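Local coordinates for putative reductase (Peptoclostridium difficile, PDB 5J6C), which binds flavin mononucleotide and probably catalyses the reduction of nitro compounds, possibly including the antibiotic metronidazole, at residues V105-K110 with S166-E171; F95-A100 with E171-I176; R36-K41 with G137-Q142. All blocks are in the same frame, centred on the assembly; numbering follows the deposited sequence.

Contact 1 of 3, residues V105-K110 with S166-E171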
# COMPACT_ATOMS: atom_id res chain seq x y z
N VAL A 105 4.88 6.53 -12.88
CA VAL A 105 5.37 5.16 -12.88
C VAL A 105 6.17 4.96 -11.60
O VAL A 105 7.11 5.72 -11.33
CB VAL A 105 6.23 4.89 -14.13
CG1 VAL A 105 6.72 3.44 -14.16
CG2 VAL A 105 5.44 5.24 -15.37
N ILE A 106 5.79 3.96 -10.80
CA ILE A 106 6.47 3.63 -9.55
C ILE A 106 7.44 2.47 -9.82
O ILE A 106 7.02 1.35 -10.12
CB ILE A 106 5.50 3.25 -8.43
CG1 ILE A 106 4.61 4.43 -8.03
CG2 ILE A 106 6.28 2.81 -7.22
CD1 ILE A 106 3.25 4.39 -8.63
N ILE A 107 8.73 2.75 -9.67
CA ILE A 107 9.78 1.74 -9.82
C ILE A 107 10.48 1.60 -8.49
O ILE A 107 10.35 2.44 -7.59
CB ILE A 107 10.79 2.10 -10.94
CG1 ILE A 107 11.63 3.31 -10.52
CG2 ILE A 107 10.07 2.32 -12.27
CD1 ILE A 107 12.74 3.69 -11.51
N ALA A 108 11.24 0.51 -8.34
CA ALA A 108 11.92 0.25 -7.09
C ALA A 108 13.24 -0.44 -7.37
O ALA A 108 13.33 -1.30 -8.26
CB ALA A 108 11.07 -0.60 -6.16
N ASP A 109 14.27 -0.05 -6.62
CA ASP A 109 15.57 -0.70 -6.68
C ASP A 109 15.45 -2.07 -6.01
O ASP A 109 15.46 -2.18 -4.78
CB ASP A 109 16.61 0.18 -6.00
CG ASP A 109 18.02 -0.40 -6.04
OD1 ASP A 109 18.92 0.26 -5.47
OD2 ASP A 109 18.25 -1.50 -6.61
N LYS A 110 15.33 -3.13 -6.82
CA LYS A 110 15.04 -4.45 -6.28
C LYS A 110 16.25 -5.13 -5.64
O LYS A 110 16.08 -6.16 -4.98
CB LYS A 110 14.43 -5.36 -7.36
CG LYS A 110 15.34 -5.73 -8.53
CD LYS A 110 14.56 -6.52 -9.60
CE LYS A 110 15.47 -7.21 -10.61
NZ LYS A 110 16.07 -6.30 -11.62
N SER A 166 18.47 -1.81 -15.30
CA SER A 166 17.94 -3.14 -15.02
C SER A 166 17.86 -3.46 -13.53
O SER A 166 17.13 -4.38 -13.16
CB SER A 166 18.82 -4.19 -15.70
OG SER A 166 20.17 -3.95 -15.35
N LYS A 167 18.60 -2.76 -12.67
CA LYS A 167 18.46 -3.07 -11.25
C LYS A 167 17.09 -2.69 -10.71
O LYS A 167 16.73 -3.13 -9.62
CB LYS A 167 19.56 -2.38 -10.43
CG LYS A 167 19.51 -0.86 -10.42
CD LYS A 167 20.55 -0.31 -9.44
CE LYS A 167 20.48 1.19 -9.33
NZ LYS A 167 21.08 1.66 -8.05
N TYR A 168 16.33 -1.89 -11.46
CA TYR A 168 14.99 -1.46 -11.08
C TYR A 168 13.94 -2.40 -11.64
O TYR A 168 14.09 -2.95 -12.74
CB TYR A 168 14.72 -0.04 -11.57
CG TYR A 168 15.64 0.99 -10.97
CD1 TYR A 168 15.45 1.45 -9.68
CD2 TYR A 168 16.72 1.49 -11.70
CE1 TYR A 168 16.29 2.38 -9.13
CE2 TYR A 168 17.56 2.42 -11.16
CZ TYR A 168 17.34 2.87 -9.87
OH TYR A 168 18.17 3.80 -9.32
N SER A 169 12.85 -2.54 -10.90
CA SER A 169 11.65 -3.23 -11.35
C SER A 169 10.47 -2.25 -11.33
O SER A 169 10.40 -1.38 -10.46
CB SER A 169 11.37 -4.44 -10.47
OG SER A 169 10.26 -5.16 -10.97
N VAL A 170 9.54 -2.42 -12.27
CA VAL A 170 8.38 -1.54 -12.38
C VAL A 170 7.21 -2.19 -11.64
O VAL A 170 6.83 -3.33 -11.94
CB VAL A 170 8.00 -1.25 -13.84
CG1 VAL A 170 6.85 -0.25 -13.88
CG2 VAL A 170 9.20 -0.71 -14.60
N GLU A 171 6.65 -1.47 -10.68
CA GLU A 171 5.55 -1.99 -9.88
C GLU A 171 4.21 -1.75 -10.55
O GLU A 171 3.43 -2.68 -10.75
CB GLU A 171 5.56 -1.36 -8.48
CG GLU A 171 4.29 -1.62 -7.68
CD GLU A 171 4.00 -3.10 -7.50
OE1 GLU A 171 2.82 -3.49 -7.50
OE2 GLU A 171 4.95 -3.88 -7.35
O HOH W 1 13.12 -5.82 -13.34
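Ile107 pairs with Val170, and Asp109 with Tyr168, as antiparallel non-hydrogen-bonded pairs where strands 102-109 and 168-177 lie side by side, the axes of the short segments approaching to 4.6 Å with N-to-C directions 146° apart. These are the inner strands of the chain's four-stranded antiparallel nitroreductase sheet. Between them Ala108 and Ser169 form a hydrogen-bonded pair: Ala108 N gives to Ser169 O and Ser169 N to Ala108 O, each 3.0 Å. Glu171 N extends the ladder to Ile106 O (2.9 Å).

On the face carrying Ile107, Asp109, Tyr168 and Val170, the CD1 methyl of Ile107 lies over the phenol ring of Tyr168 as a CH-pi contact, 4.3 Å from its centroid and 26° off the normal. Ile107 CG1 sits between backbone N and carbonyl carbon (chi1 69°) with CD1 extended beyond it, which carries the methyl to the ring, while Ile107 CG2 meets Val170 CG2. Phe201 of the second subunit packs against Ile107 and Tyr168. Asp109 OD1 makes a long salt bridge to Lys167 NZ and a stronger one to Lys112 NZ. Beyond, Lys110 N bonds to Lys167 O (3.1 Å), and the Lys110 chain runs past that oxygen, with CD 3.9 Å from Ser169 CB.

Contact 2 of 3, residues F95-A100 with E171-I176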
# COMPACT_ATOMS: atom_id res chain seq x y z
N PHE A 95 -4.89 0.56 -21.36
CA PHE A 95 -5.20 1.23 -22.62
C PHE A 95 -5.69 2.65 -22.39
O PHE A 95 -5.38 3.56 -23.18
CB PHE A 95 -6.26 0.45 -23.41
CG PHE A 95 -5.78 -0.87 -23.97
CD1 PHE A 95 -4.44 -1.08 -24.28
CD2 PHE A 95 -6.68 -1.91 -24.17
CE1 PHE A 95 -4.00 -2.31 -24.80
CE2 PHE A 95 -6.26 -3.15 -24.69
CZ PHE A 95 -4.92 -3.35 -25.00
N PHE A 96 -6.45 2.88 -21.32
CA PHE A 96 -6.99 4.22 -21.07
C PHE A 96 -5.89 5.23 -20.80
O PHE A 96 -6.14 6.45 -20.86
CB PHE A 96 -7.97 4.18 -19.89
CG PHE A 96 -7.35 3.66 -18.62
CD1 PHE A 96 -6.78 4.53 -17.70
CD2 PHE A 96 -7.34 2.30 -18.36
CE1 PHE A 96 -6.21 4.04 -16.52
CE2 PHE A 96 -6.77 1.80 -17.19
CZ PHE A 96 -6.20 2.67 -16.27
N LEU A 97 -4.67 4.77 -20.50
CA LEU A 97 -3.60 5.70 -20.17
C LEU A 97 -3.32 6.66 -21.33
O LEU A 97 -2.87 7.78 -21.10
CB LEU A 97 -2.36 4.91 -19.79
CG LEU A 97 -1.14 5.62 -19.24
CD1 LEU A 97 -1.47 6.37 -17.99
CD2 LEU A 97 -0.09 4.57 -18.97
N LYS A 98 -3.63 6.25 -22.56
CA LYS A 98 -3.39 7.12 -23.71
C LYS A 98 -4.19 8.41 -23.63
O LYS A 98 -3.79 9.41 -24.24
CB LYS A 98 -3.72 6.38 -25.01
CG LYS A 98 -5.21 6.09 -25.22
CD LYS A 98 -5.41 5.19 -26.43
CE LYS A 98 -6.80 4.60 -26.45
NZ LYS A 98 -6.98 3.64 -27.57
N ASN A 99 -5.30 8.43 -22.89
CA ASN A 99 -6.16 9.59 -22.77
C ASN A 99 -6.01 10.32 -21.45
O ASN A 99 -6.81 11.21 -21.15
CB ASN A 99 -7.62 9.19 -22.95
CG ASN A 99 -7.91 8.73 -24.34
OD1 ASN A 99 -7.39 9.29 -25.30
ND2 ASN A 99 -8.73 7.69 -24.47
N ALA A 100 -5.03 9.95 -20.67
CA ALA A 100 -4.81 10.57 -19.37
C ALA A 100 -3.87 11.75 -19.53
O ALA A 100 -3.01 11.76 -20.42
CB ALA A 100 -4.20 9.56 -18.39
N GLU A 171 6.65 -1.47 -10.68
CA GLU A 171 5.55 -1.99 -9.88
C GLU A 171 4.21 -1.75 -10.55
O GLU A 171 3.43 -2.68 -10.75
CB GLU A 171 5.56 -1.36 -8.48
CG GLU A 171 4.29 -1.62 -7.68
CD GLU A 171 4.00 -3.10 -7.50
OE1 GLU A 171 2.82 -3.49 -7.50
OE2 GLU A 171 4.95 -3.88 -7.35
N CYS A 172 3.95 -0.50 -10.94
CA CYS A 172 2.65 -0.11 -11.45
C CYS A 172 2.78 1.29 -12.03
O CYS A 172 3.74 2.01 -11.75
CB CYS A 172 1.58 -0.14 -10.35
SG CYS A 172 1.92 1.06 -9.01
N ILE A 173 1.80 1.66 -12.85
CA ILE A 173 1.62 3.03 -13.30
C ILE A 173 0.35 3.58 -12.66
O ILE A 173 -0.69 2.91 -12.65
CB ILE A 173 1.51 3.11 -14.83
CG1 ILE A 173 2.60 2.25 -15.49
CG2 ILE A 173 1.62 4.57 -15.30
CD1 ILE A 173 2.68 2.46 -16.97
N ILE A 174 0.42 4.81 -12.14
CA ILE A 174 -0.77 5.51 -11.66
C ILE A 174 -1.11 6.58 -12.69
O ILE A 174 -0.33 7.52 -12.89
CB ILE A 174 -0.57 6.14 -10.27
CG1 ILE A 174 -0.08 5.12 -9.25
CG2 ILE A 174 -1.89 6.76 -9.79
CD1 ILE A 174 -1.10 4.06 -8.89
N SER A 175 -2.25 6.43 -13.36
CA SER A 175 -2.76 7.48 -14.24
C SER A 175 -3.61 8.44 -13.42
O SER A 175 -4.37 8.00 -12.56
CB SER A 175 -3.59 6.91 -15.39
OG SER A 175 -4.81 6.43 -14.90
N ILE A 176 -3.46 9.73 -13.68
CA ILE A 176 -4.03 10.79 -12.84
C ILE A 176 -4.66 11.85 -13.74
O ILE A 176 -4.15 12.13 -14.83
CB ILE A 176 -2.94 11.41 -11.94
CG1 ILE A 176 -2.23 10.32 -11.10
CG2 ILE A 176 -3.51 12.53 -11.04
CD1 ILE A 176 -1.08 10.85 -10.26
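Leu97 CD1 presses on Ser175 CB at 3.4 Å, inside usual carbon-carbon contact. The two methyls of Leu97 divide the work. With CG anti to the backbone N (chi1 -173°) the branch is carried toward the strand, where CD1 presses on Ser175 and CD2 reaches Ile173, 4.0 Å from its CD1 and equally near its CG2; the Leu97 and Ile173 side chains cross at about a right angle.

Phe96 approaches Ser175 differently, edge first. Its CE1 comes to 3.2 Å from Ser175 OG, and the hydroxyl oxygen lies in the ring plane, so it faces the C-H rim and not the pi cloud. That oxygen is hydrogen-bonded to Tyr42 OH, a residue that also packs against Phe96 and Ala100.

Residues 95-99 form a short 3-10 segment, with i to i+3 backbone bonds such as Asn99 N to Phe96 O (3.0 Å), and it packs against one face of the inner strand 168-177 in the nitroreductase sheet. Phe96 belongs to the flavin pocket and touches the flavin mononucleotide, so its ring spans from cofactor to sheet. Just past the 3-10 segment the CB of Ala100 rests 4.0 Å from Ser175 CB. Ile173 and Leu97 both pack on Ala103 of the neighbouring strand 102-109.

Contact 3 of 3, residues R36-K41 with G137-Q142. With FMN (flavin mononucleotide), chain C.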
# COMPACT_ATOMS: atom_id res chain seq x y z
N ARG A 36 -13.66 7.43 -2.91
CA ARG A 36 -12.53 7.10 -3.78
C ARG A 36 -12.92 5.95 -4.71
O ARG A 36 -13.12 4.83 -4.25
CB ARG A 36 -11.30 6.73 -2.97
CG ARG A 36 -10.08 6.46 -3.84
CD ARG A 36 -9.21 5.28 -3.38
NE ARG A 36 -10.01 4.07 -3.19
CZ ARG A 36 -10.39 3.24 -4.16
NH1 ARG A 36 -10.02 3.45 -5.42
NH2 ARG A 36 -11.14 2.19 -3.86
N ARG A 37 -13.01 6.24 -6.01
CA ARG A 37 -13.30 5.25 -7.05
C ARG A 37 -12.26 5.39 -8.16
O ARG A 37 -11.84 6.50 -8.48
CB ARG A 37 -14.70 5.43 -7.65
CG ARG A 37 -15.84 5.38 -6.64
CD ARG A 37 -15.94 3.99 -6.00
NE ARG A 37 -15.66 2.94 -6.98
CZ ARG A 37 -16.55 2.48 -7.86
NH1 ARG A 37 -17.78 2.97 -7.89
NH2 ARG A 37 -16.20 1.53 -8.72
N SER A 38 -11.86 4.27 -8.75
CA SER A 38 -10.88 4.31 -9.84
C SER A 38 -11.48 4.98 -11.07
O SER A 38 -12.61 4.68 -11.48
CB SER A 38 -10.38 2.91 -10.19
OG SER A 38 -9.65 2.35 -9.12
N ILE A 39 -10.71 5.87 -11.68
CA ILE A 39 -11.18 6.66 -12.81
C ILE A 39 -10.30 6.34 -14.02
O ILE A 39 -9.07 6.40 -13.94
CB ILE A 39 -11.17 8.17 -12.49
CG1 ILE A 39 -12.11 8.46 -11.31
CG2 ILE A 39 -11.52 8.99 -13.73
CD1 ILE A 39 -13.56 8.16 -11.58
N ARG A 40 -10.95 6.00 -15.13
CA ARG A 40 -10.25 5.64 -16.36
C ARG A 40 -10.68 6.51 -17.54
O ARG A 40 -10.27 6.24 -18.67
CB ARG A 40 -10.48 4.16 -16.68
CG ARG A 40 -10.23 3.20 -15.49
CD ARG A 40 -10.45 1.71 -15.86
NE ARG A 40 -10.11 0.82 -14.75
CZ ARG A 40 -10.87 0.65 -13.67
NH1 ARG A 40 -12.02 1.30 -13.56
NH2 ARG A 40 -10.49 -0.18 -12.70
N LYS A 41 -11.50 7.54 -17.30
CA LYS A 41 -11.89 8.50 -18.34
C LYS A 41 -11.74 9.91 -17.78
O LYS A 41 -12.29 10.21 -16.72
CB LYS A 41 -13.33 8.24 -18.81
CG LYS A 41 -13.78 9.11 -19.99
CD LYS A 41 -15.21 8.80 -20.41
CE LYS A 41 -15.63 9.65 -21.62
NZ LYS A 41 -16.95 9.20 -22.17
N GLY A 137 -9.03 12.18 -10.13
CA GLY A 137 -9.25 10.75 -10.16
C GLY A 137 -7.97 10.04 -10.56
O GLY A 137 -7.06 10.64 -11.13
N SER A 138 -7.89 8.74 -10.25
CA SER A 138 -6.70 7.99 -10.63
C SER A 138 -7.05 6.52 -10.79
O SER A 138 -8.12 6.06 -10.38
CB SER A 138 -5.56 8.19 -9.61
OG SER A 138 -5.79 7.48 -8.40
N CYS A 139 -6.13 5.77 -11.40
CA CYS A 139 -6.30 4.34 -11.54
C CYS A 139 -4.94 3.66 -11.54
O CYS A 139 -4.01 4.13 -12.21
CB CYS A 139 -7.06 3.98 -12.82
SG CYS A 139 -7.58 2.25 -12.74
N TRP A 140 -4.83 2.59 -10.78
CA TRP A 140 -3.62 1.79 -10.72
C TRP A 140 -3.57 0.88 -11.94
O TRP A 140 -4.56 0.24 -12.29
CB TRP A 140 -3.63 0.99 -9.41
CG TRP A 140 -2.53 -0.00 -9.11
CD1 TRP A 140 -2.09 -1.03 -9.89
CD2 TRP A 140 -1.79 -0.10 -7.87
NE1 TRP A 140 -1.12 -1.75 -9.22
CE2 TRP A 140 -0.91 -1.19 -7.99
CE3 TRP A 140 -1.77 0.65 -6.68
CZ2 TRP A 140 -0.03 -1.57 -6.97
CZ3 TRP A 140 -0.90 0.29 -5.67
CH2 TRP A 140 -0.03 -0.82 -5.82
N ILE A 141 -2.42 0.85 -12.61
CA ILE A 141 -2.19 -0.06 -13.73
C ILE A 141 -1.12 -1.04 -13.28
O ILE A 141 0.04 -0.66 -13.09
CB ILE A 141 -1.76 0.69 -15.00
CG1 ILE A 141 -2.86 1.67 -15.42
CG2 ILE A 141 -1.43 -0.29 -16.12
CD1 ILE A 141 -2.45 2.56 -16.54
N GLN A 142 -1.50 -2.31 -13.08
CA GLN A 142 -0.57 -3.32 -12.59
C GLN A 142 0.50 -3.63 -13.63
O GLN A 142 0.17 -3.87 -14.80
CB GLN A 142 -1.34 -4.59 -12.21
CG GLN A 142 -0.50 -5.67 -11.58
CD GLN A 142 0.11 -5.25 -10.24
OE1 GLN A 142 -0.45 -4.43 -9.52
NE2 GLN A 142 1.27 -5.82 -9.91
N1 FMN C . -7.50 -1.18 -12.92
C2 FMN C . -7.25 -1.29 -14.27
O2 FMN C . -8.02 -0.81 -15.09
N3 FMN C . -6.12 -1.94 -14.73
C4 FMN C . -5.23 -2.50 -13.84
O4 FMN C . -4.22 -3.09 -14.23
C4A FMN C . -5.49 -2.42 -12.48
N5 FMN C . -4.59 -2.98 -11.61
C5A FMN C . -4.80 -2.88 -10.26
C6 FMN C . -3.89 -3.46 -9.40
C7 FMN C . -4.08 -3.36 -8.04
C7M FMN C . -3.08 -3.97 -7.11
C8 FMN C . -5.18 -2.70 -7.56
C8M FMN C . -5.37 -2.60 -6.08
C9 FMN C . -6.11 -2.12 -8.41
C9A FMN C . -5.92 -2.21 -9.78
N10 FMN C . -6.83 -1.65 -10.66
C10 FMN C . -6.62 -1.75 -12.02
C1' FMN C . -8.04 -0.93 -10.14
C2' FMN C . -9.12 -1.91 -9.68
O2' FMN C . -9.86 -2.40 -10.78
C3' FMN C . -10.05 -1.23 -8.66
O3' FMN C . -9.26 -0.66 -7.64
C4' FMN C . -11.04 -2.21 -8.03
O4' FMN C . -11.86 -2.74 -9.04
C5' FMN C . -11.89 -1.50 -6.97
O5' FMN C . -12.66 -0.51 -7.61
P FMN C . -12.49 1.04 -7.20
O1P FMN C . -11.01 1.37 -7.15
O2P FMN C . -13.17 1.93 -8.22
O3P FMN C . -13.10 1.20 -5.83
O HOH W 2 -9.79 7.97 -8.01
O HOH W 3 -6.87 2.28 -8.81
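The flavin site of the nitroreductase fold is built in part from the arginine-rich loop 36-41 and the strand 137-142; Arg89 NH1 and Gly93 O also bond the flavin. The direct tie between the two segments is Ile39 N to Ser138 O (2.9 Å), a nearly straight N-H bond whose donor stands 50° out of the carbonyl plane. Beside it Ile39 CG1 meets Gly137 CA. A water adds a second link, accepting from Ser138 N and donating to Arg37 O.

The loop grips the phosphate from several directions. Ser38 gives both its backbone N, to O2P (2.7 Å), and its OG, to O1P (2.6 Å). Arg36 presents its guanidinium edge, NH1 to O1P at 2.9 Å, and Arg37 bonds O2P through both NE and NH2 while its NH1 is hydrogen-bonded to Lys184 O; these cations probably offset the phosphate charge.

Arg40 serves the other end of the cofactor: with CG to NE extended, NE reaches flavin O2 (2.7 Å) and NH2 reaches N1, a pairing that could stabilise negative charge on the reduced pyrimidine ring. Cys139 SG lies over a face of that guanidinium, 3.5 Å from NE. Further along the strand, Gln142 N bonds flavin O4 (3.1 Å), while flavin C6 lies over one face of the Trp140 indole, with the C7M methyl 3.5 Å above its plane toward the rim, and Trp140 NE1 bonds Gln142 OE1.

Strand 137-142 is the sheet edge within the chain, paired with 168-177; Trp140 also packs on helix 116-133 and on Ile122 of the second subunit.

In the fold
All three contacts are largely buried and draw on one antiparallel sheet. Contacts 1 and 2 share strand 168-177 and meet at Glu171, whereas contact 3 uses the adjoining strand 137-142, tied to contact 2 by a probable hydrogen bond from Ile141 N to Ile173 O (2.7 Å). Their chemistry follows their place. Contact 1 is a backbone ladder whose solvent-exposed end carries lysines; contact 2, about 8 Å from contact 3 between centres, relies on apolar packing of a short turn; contact 3 is a polar, charged cofactor site. Phe96 of contact 2 also touches the flavin. Contacts 1 and 3 both reach the second subunit.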